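Long-range contact in DNA polymerase III beta subunit (PDB 2AVT), which probably serves as the ring-shaped sliding clamp that encircles DNA and tethers the replicative polymerase to its template: residues L271-N283 and S328-A340. Numbering follows the deposited sequence.
Sequences LRHAMERAFLISN and SFNPTYLIESLKA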
loop_
_atom_site.group_PDB
_atom_site.type_symbol
_atom_site.label_atom_id
_atom_site.label_comp_id
_atom_site.label_asym_id
_atom_site.label_seq_id
_atom_site.Cartn_x
_atom_site.Cartn_y
_atom_site.Cartn_z
ATOM N N LEU A 271 25.005 -11.506 1.273
ATOM C CA LEU A 271 25.126 -11.707 -0.170
ATOM C C LEU A 271 23.898 -11.157 -0.891
ATOM O O LEU A 271 23.996 -10.626 -2.007
ATOM C CB LEU A 271 25.286 -13.193 -0.501
ATOM C CG LEU A 271 25.416 -13.476 -2.002
ATOM C CD1 LEU A 271 26.576 -12.658 -2.567
ATOM C CD2 LEU A 271 25.639 -14.966 -2.247
ATOM N N ARG A 272 22.738 -11.294 -0.253
ATOM C CA ARG A 272 21.498 -10.795 -0.834
ATOM C C ARG A 272 21.572 -9.275 -0.909
ATOM O O ARG A 272 21.210 -8.683 -1.925
ATOM C CB ARG A 272 20.292 -11.227 0.011
ATOM C CG ARG A 272 18.937 -10.786 -0.556
ATOM C CD ARG A 272 17.775 -11.511 0.119
ATOM N NE ARG A 272 17.743 -11.286 1.563
ATOM C CZ ARG A 272 17.456 -10.121 2.133
ATOM N NH1 ARG A 272 17.168 -9.060 1.387
ATOM N NH2 ARG A 272 17.459 -10.014 3.457
ATOM N N HIS A 273 22.055 -8.650 0.163
ATOM C CA HIS A 273 22.179 -7.198 0.208
ATOM C C HIS A 273 23.129 -6.697 -0.875
ATOM O O HIS A 273 22.878 -5.670 -1.510
ATOM C CB HIS A 273 22.683 -6.730 1.581
ATOM C CG HIS A 273 21.687 -6.897 2.687
ATOM N ND1 HIS A 273 20.329 -6.972 2.462
ATOM C CD2 HIS A 273 21.850 -6.967 4.029
ATOM C CE1 HIS A 273 19.698 -7.083 3.619
ATOM N NE2 HIS A 273 20.598 -7.084 4.586
ATOM N N ALA A 274 24.222 -7.426 -1.083
ATOM C CA ALA A 274 25.206 -7.055 -2.093
ATOM C C ALA A 274 24.569 -7.106 -3.474
ATOM O O ALA A 274 24.714 -6.178 -4.269
ATOM C CB ALA A 274 26.397 -8.001 -2.035
ATOM N N MET A 275 23.859 -8.194 -3.747
ATOM C CA MET A 275 23.202 -8.379 -5.029
ATOM C C MET A 275 22.080 -7.370 -5.265
ATOM O O MET A 275 21.776 -7.034 -6.411
ATOM C CB MET A 275 22.643 -9.797 -5.132
ATOM C CG MET A 275 23.708 -10.876 -5.106
ATOM S SD MET A 275 24.922 -10.651 -6.416
ATOM C CE MET A 275 26.236 -9.841 -5.514
ATOM N N GLU A 276 21.455 -6.897 -4.191
ATOM C CA GLU A 276 20.383 -5.919 -4.341
ATOM C C GLU A 276 20.971 -4.609 -4.878
ATOM O O GLU A 276 20.345 -3.932 -5.692
ATOM C CB GLU A 276 19.659 -5.707 -3.001
ATOM C CG GLU A 276 18.883 -6.950 -2.550
ATOM C CD GLU A 276 18.248 -6.817 -1.174
ATOM O OE1 GLU A 276 18.846 -6.162 -0.299
ATOM O OE2 GLU A 276 17.160 -7.392 -0.962
ATOM N N ARG A 277 22.183 -4.269 -4.442
ATOM C CA ARG A 277 22.844 -3.059 -4.916
ATOM C C ARG A 277 23.237 -3.252 -6.373
ATOM O O ARG A 277 23.164 -2.323 -7.179
ATOM C CB ARG A 277 24.110 -2.775 -4.119
ATOM C CG ARG A 277 23.903 -2.519 -2.658
ATOM C CD ARG A 277 25.226 -2.157 -2.020
ATOM N NE ARG A 277 25.156 -2.275 -0.572
ATOM C CZ ARG A 277 25.161 -3.431 0.081
ATOM N NH1 ARG A 277 25.247 -4.571 -0.585
ATOM N NH2 ARG A 277 25.046 -3.445 1.399
ATOM N N ALA A 278 23.669 -4.464 -6.699
ATOM C CA ALA A 278 24.075 -4.782 -8.057
ATOM C C ALA A 278 22.889 -4.603 -8.991
ATOM O O ALA A 278 23.044 -4.162 -10.128
ATOM C CB ALA A 278 24.587 -6.217 -8.128
ATOM N N PHE A 279 21.702 -4.944 -8.498
ATOM C CA PHE A 279 20.485 -4.827 -9.288
ATOM C C PHE A 279 20.127 -3.368 -9.562
ATOM O O PHE A 279 19.659 -3.034 -10.647
ATOM C CB PHE A 279 19.319 -5.515 -8.576
ATOM C CG PHE A 279 18.031 -5.474 -9.347
ATOM C CD1 PHE A 279 17.947 -6.042 -10.609
ATOM C CD2 PHE A 279 16.910 -4.860 -8.818
ATOM C CE1 PHE A 279 16.766 -5.997 -11.329
ATOM C CE2 PHE A 279 15.725 -4.811 -9.528
ATOM C CZ PHE A 279 15.651 -5.380 -10.788
ATOM N N LEU A 280 20.349 -2.500 -8.579
ATOM C CA LEU A 280 20.034 -1.082 -8.741
ATOM C C LEU A 280 20.772 -0.432 -9.909
ATOM O O LEU A 280 20.383 0.642 -10.373
ATOM C CB LEU A 280 20.341 -0.311 -7.452
ATOM C CG LEU A 280 19.372 -0.571 -6.295
ATOM C CD1 LEU A 280 19.802 0.220 -5.070
ATOM C CD2 LEU A 280 17.958 -0.189 -6.717
ATOM N N ILE A 281 21.828 -1.080 -10.391
ATOM C CA ILE A 281 22.589 -0.530 -11.506
ATOM C C ILE A 281 22.383 -1.345 -12.775
ATOM O O ILE A 281 22.208 -0.788 -13.862
ATOM C CB ILE A 281 24.094 -0.482 -11.181
ATOM C CG1 ILE A 281 24.321 0.333 -9.907
ATOM C CG2 ILE A 281 24.862 0.116 -12.349
ATOM C CD1 ILE A 281 23.728 1.719 -9.946
ATOM N N SER A 282 22.389 -2.665 -12.632
ATOM C CA SER A 282 22.210 -3.549 -13.774
ATOM C C SER A 282 20.800 -3.416 -14.334
ATOM O O SER A 282 20.561 -3.672 -15.518
ATOM C CB SER A 282 22.454 -5.007 -13.360
ATOM O OG SER A 282 21.386 -5.506 -12.570
ATOM N N ASN A 283 19.866 -3.017 -13.478
ATOM C CA ASN A 283 18.478 -2.869 -13.890
ATOM C C ASN A 283 18.319 -1.707 -14.871
ATOM O O ASN A 283 17.366 -1.670 -15.655
ATOM C CB ASN A 283 17.583 -2.657 -12.662
ATOM C CG ASN A 283 16.112 -2.825 -12.978
ATOM O OD1 ASN A 283 15.701 -3.834 -13.553
ATOM N ND2 ASN A 283 15.311 -1.841 -12.599
ATOM N N SER A 328 28.872 -14.389 -15.052
ATOM C CA SER A 328 27.884 -13.320 -15.170
ATOM C C SER A 328 26.476 -13.891 -15.217
ATOM O O SER A 328 26.207 -14.847 -15.941
ATOM C CB SER A 328 28.143 -12.501 -16.440
ATOM O OG SER A 328 29.341 -11.753 -16.333
ATOM N N PHE A 329 25.572 -13.276 -14.467
ATOM C CA PHE A 329 24.198 -13.747 -14.405
ATOM C C PHE A 329 23.256 -12.601 -14.023
ATOM O O PHE A 329 23.689 -11.573 -13.508
ATOM C CB PHE A 329 24.116 -14.855 -13.356
ATOM C CG PHE A 329 24.658 -14.444 -12.009
ATOM C CD1 PHE A 329 23.842 -13.827 -11.074
ATOM C CD2 PHE A 329 25.991 -14.638 -11.696
ATOM C CE1 PHE A 329 24.348 -13.408 -9.849
ATOM C CE2 PHE A 329 26.501 -14.220 -10.475
ATOM C CZ PHE A 329 25.675 -13.604 -9.552
ATOM N N ASN A 330 21.966 -12.779 -14.276
ATOM C CA ASN A 330 20.993 -11.754 -13.921
ATOM C C ASN A 330 20.784 -11.793 -12.406
ATOM O O ASN A 330 20.213 -12.738 -11.880
ATOM C CB ASN A 330 19.671 -12.012 -14.643
ATOM C CG ASN A 330 18.586 -11.034 -14.235
ATOM O OD1 ASN A 330 18.074 -11.092 -13.119
ATOM N ND2 ASN A 330 18.241 -10.118 -15.137
ATOM N N PRO A 331 21.239 -10.754 -11.690
ATOM C CA PRO A 331 21.137 -10.617 -10.230
ATOM C C PRO A 331 19.768 -10.911 -9.590
ATOM O O PRO A 331 19.703 -11.556 -8.538
ATOM C CB PRO A 331 21.581 -9.177 -9.986
ATOM C CG PRO A 331 22.513 -8.905 -11.116
ATOM C CD PRO A 331 21.812 -9.537 -12.290
ATOM N N THR A 332 18.686 -10.434 -10.203
ATOM C CA THR A 332 17.341 -10.664 -9.664
ATOM C C THR A 332 17.109 -12.137 -9.334
ATOM O O THR A 332 16.459 -12.470 -8.349
ATOM C CB THR A 332 16.244 -10.231 -10.654
ATOM O OG1 THR A 332 16.331 -8.819 -10.872
ATOM C CG2 THR A 332 14.868 -10.561 -10.099
ATOM N N TYR A 333 17.654 -13.010 -10.172
ATOM C CA TYR A 333 17.525 -14.446 -9.990
ATOM C C TYR A 333 18.203 -14.911 -8.700
ATOM O O TYR A 333 17.643 -15.705 -7.945
ATOM C CB TYR A 333 18.127 -15.159 -11.197
ATOM C CG TYR A 333 17.347 -14.946 -12.477
ATOM C CD1 TYR A 333 16.121 -14.292 -12.468
ATOM C CD2 TYR A 333 17.807 -15.454 -13.684
ATOM C CE1 TYR A 333 15.374 -14.160 -13.621
ATOM C CE2 TYR A 333 17.066 -15.327 -14.840
ATOM C CZ TYR A 333 15.849 -14.683 -14.803
ATOM O OH TYR A 333 15.098 -14.591 -15.951
ATOM N N LEU A 334 19.407 -14.405 -8.447
ATOM C CA LEU A 334 20.140 -14.769 -7.245
ATOM C C LEU A 334 19.445 -14.182 -6.025
ATOM O O LEU A 334 19.310 -14.844 -4.990
ATOM C CB LEU A 334 21.579 -14.252 -7.320
ATOM C CG LEU A 334 22.457 -14.579 -6.107
ATOM C CD1 LEU A 334 22.388 -16.082 -5.805
ATOM C CD2 LEU A 334 23.885 -14.156 -6.385
ATOM N N ILE A 335 19.000 -12.934 -6.151
ATOM C CA ILE A 335 18.307 -12.257 -5.065
ATOM C C ILE A 335 17.109 -13.084 -4.609
ATOM O O ILE A 335 16.941 -13.350 -3.422
ATOM C CB ILE A 335 17.839 -10.845 -5.502
ATOM C CG1 ILE A 335 19.064 -9.981 -5.832
ATOM C CG2 ILE A 335 17.010 -10.195 -4.392
ATOM C CD1 ILE A 335 18.739 -8.561 -6.248
ATOM N N GLU A 336 16.284 -13.507 -5.557
ATOM C CA GLU A 336 15.115 -14.305 -5.239
ATOM C C GLU A 336 15.472 -15.685 -4.664
ATOM O O GLU A 336 14.773 -16.200 -3.785
ATOM C CB GLU A 336 14.234 -14.432 -6.486
ATOM C CG GLU A 336 13.426 -13.158 -6.754
ATOM C CD GLU A 336 12.731 -13.147 -8.099
ATOM O OE1 GLU A 336 12.208 -14.200 -8.515
ATOM O OE2 GLU A 336 12.690 -12.070 -8.734
ATOM N N SER A 337 16.560 -16.281 -5.148
ATOM C CA SER A 337 16.991 -17.583 -4.641
ATOM C C SER A 337 17.436 -17.447 -3.188
ATOM O O SER A 337 17.157 -18.313 -2.360
ATOM C CB SER A 337 18.146 -18.140 -5.478
ATOM O OG SER A 337 17.679 -18.642 -6.722
ATOM N N LEU A 338 18.124 -16.353 -2.883
ATOM C CA LEU A 338 18.603 -16.116 -1.529
ATOM C C LEU A 338 17.447 -15.815 -0.570
ATOM O O LEU A 338 17.478 -16.192 0.602
ATOM C CB LEU A 338 19.617 -14.967 -1.534
ATOM C CG LEU A 338 20.870 -15.254 -2.384
ATOM C CD1 LEU A 338 21.743 -14.010 -2.503
ATOM C CD2 LEU A 338 21.655 -16.403 -1.749
ATOM N N LYS A 339 16.415 -15.148 -1.074
ATOM C CA LYS A 339 15.271 -14.817 -0.240
ATOM C C LYS A 339 14.602 -16.113 0.205
ATOM O O LYS A 339 14.071 -16.200 1.313
ATOM C CB LYS A 339 14.286 -13.939 -1.026
ATOM C CG LYS A 339 13.145 -13.377 -0.189
ATOM C CD LYS A 339 12.356 -12.321 -0.957
ATOM C CE LYS A 339 11.237 -11.736 -0.105
ATOM N NZ LYS A 339 10.519 -10.627 -0.809
ATOM N N ALA A 340 14.654 -17.126 -0.657
ATOM C CA ALA A 340 14.054 -18.427 -0.364
ATOM C C ALA A 340 14.863 -19.313 0.595
ATOM O O ALA A 340 14.395 -20.373 1.001
ATOM C CB ALA A 340 13.810 -19.176 -1.654
#
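L271 meets L338 with its branch carbon: CG lies 3.7 Å from L338 CD1, and the two side chains cross at about a right angle. The same L338 methyl rests against the backbone of R272, 3.6 Å from its CA. The CD of R272 packs over the backbone between I335 and K339. A bend at chi3 (59°) turns the guanidinium back to its own helix, where NH1 forms a salt bridge with E276 OE2; the hydrogen bond in it is weak. H273 ND1 bonds the other carboxylate oxygen, E276 OE1, from above the carboxylate plane, so both oxygens of E276 are held. M275 fills the middle of the interface. Its CG sits 3.5 Å from L334 CD2, and its SD lies at the edge of the F329 ring, 4.4 Å from CZ and near the ring plane. These are the two helices of the C-terminal clamp domain. They pack roughly antiparallel, with 152° between their directions and axes 9.0 Å apart. In sliding clamps such helices line the inner face of the ring, and strands such as 290-295 and 298-305 back them here. I335 is the knob of the pair, set in a hole formed by R272, M275, E276 and F279. Its extended chain (chi2 -179°) carries CD1 to 3.6 Å from E276 CA. F279 adds its CB, 3.9 Å from I335 CD1, while N283 CB sits over one face of its ring, toward the rim. At the far end S282 OG touches the ring of P331, which also packs on V290.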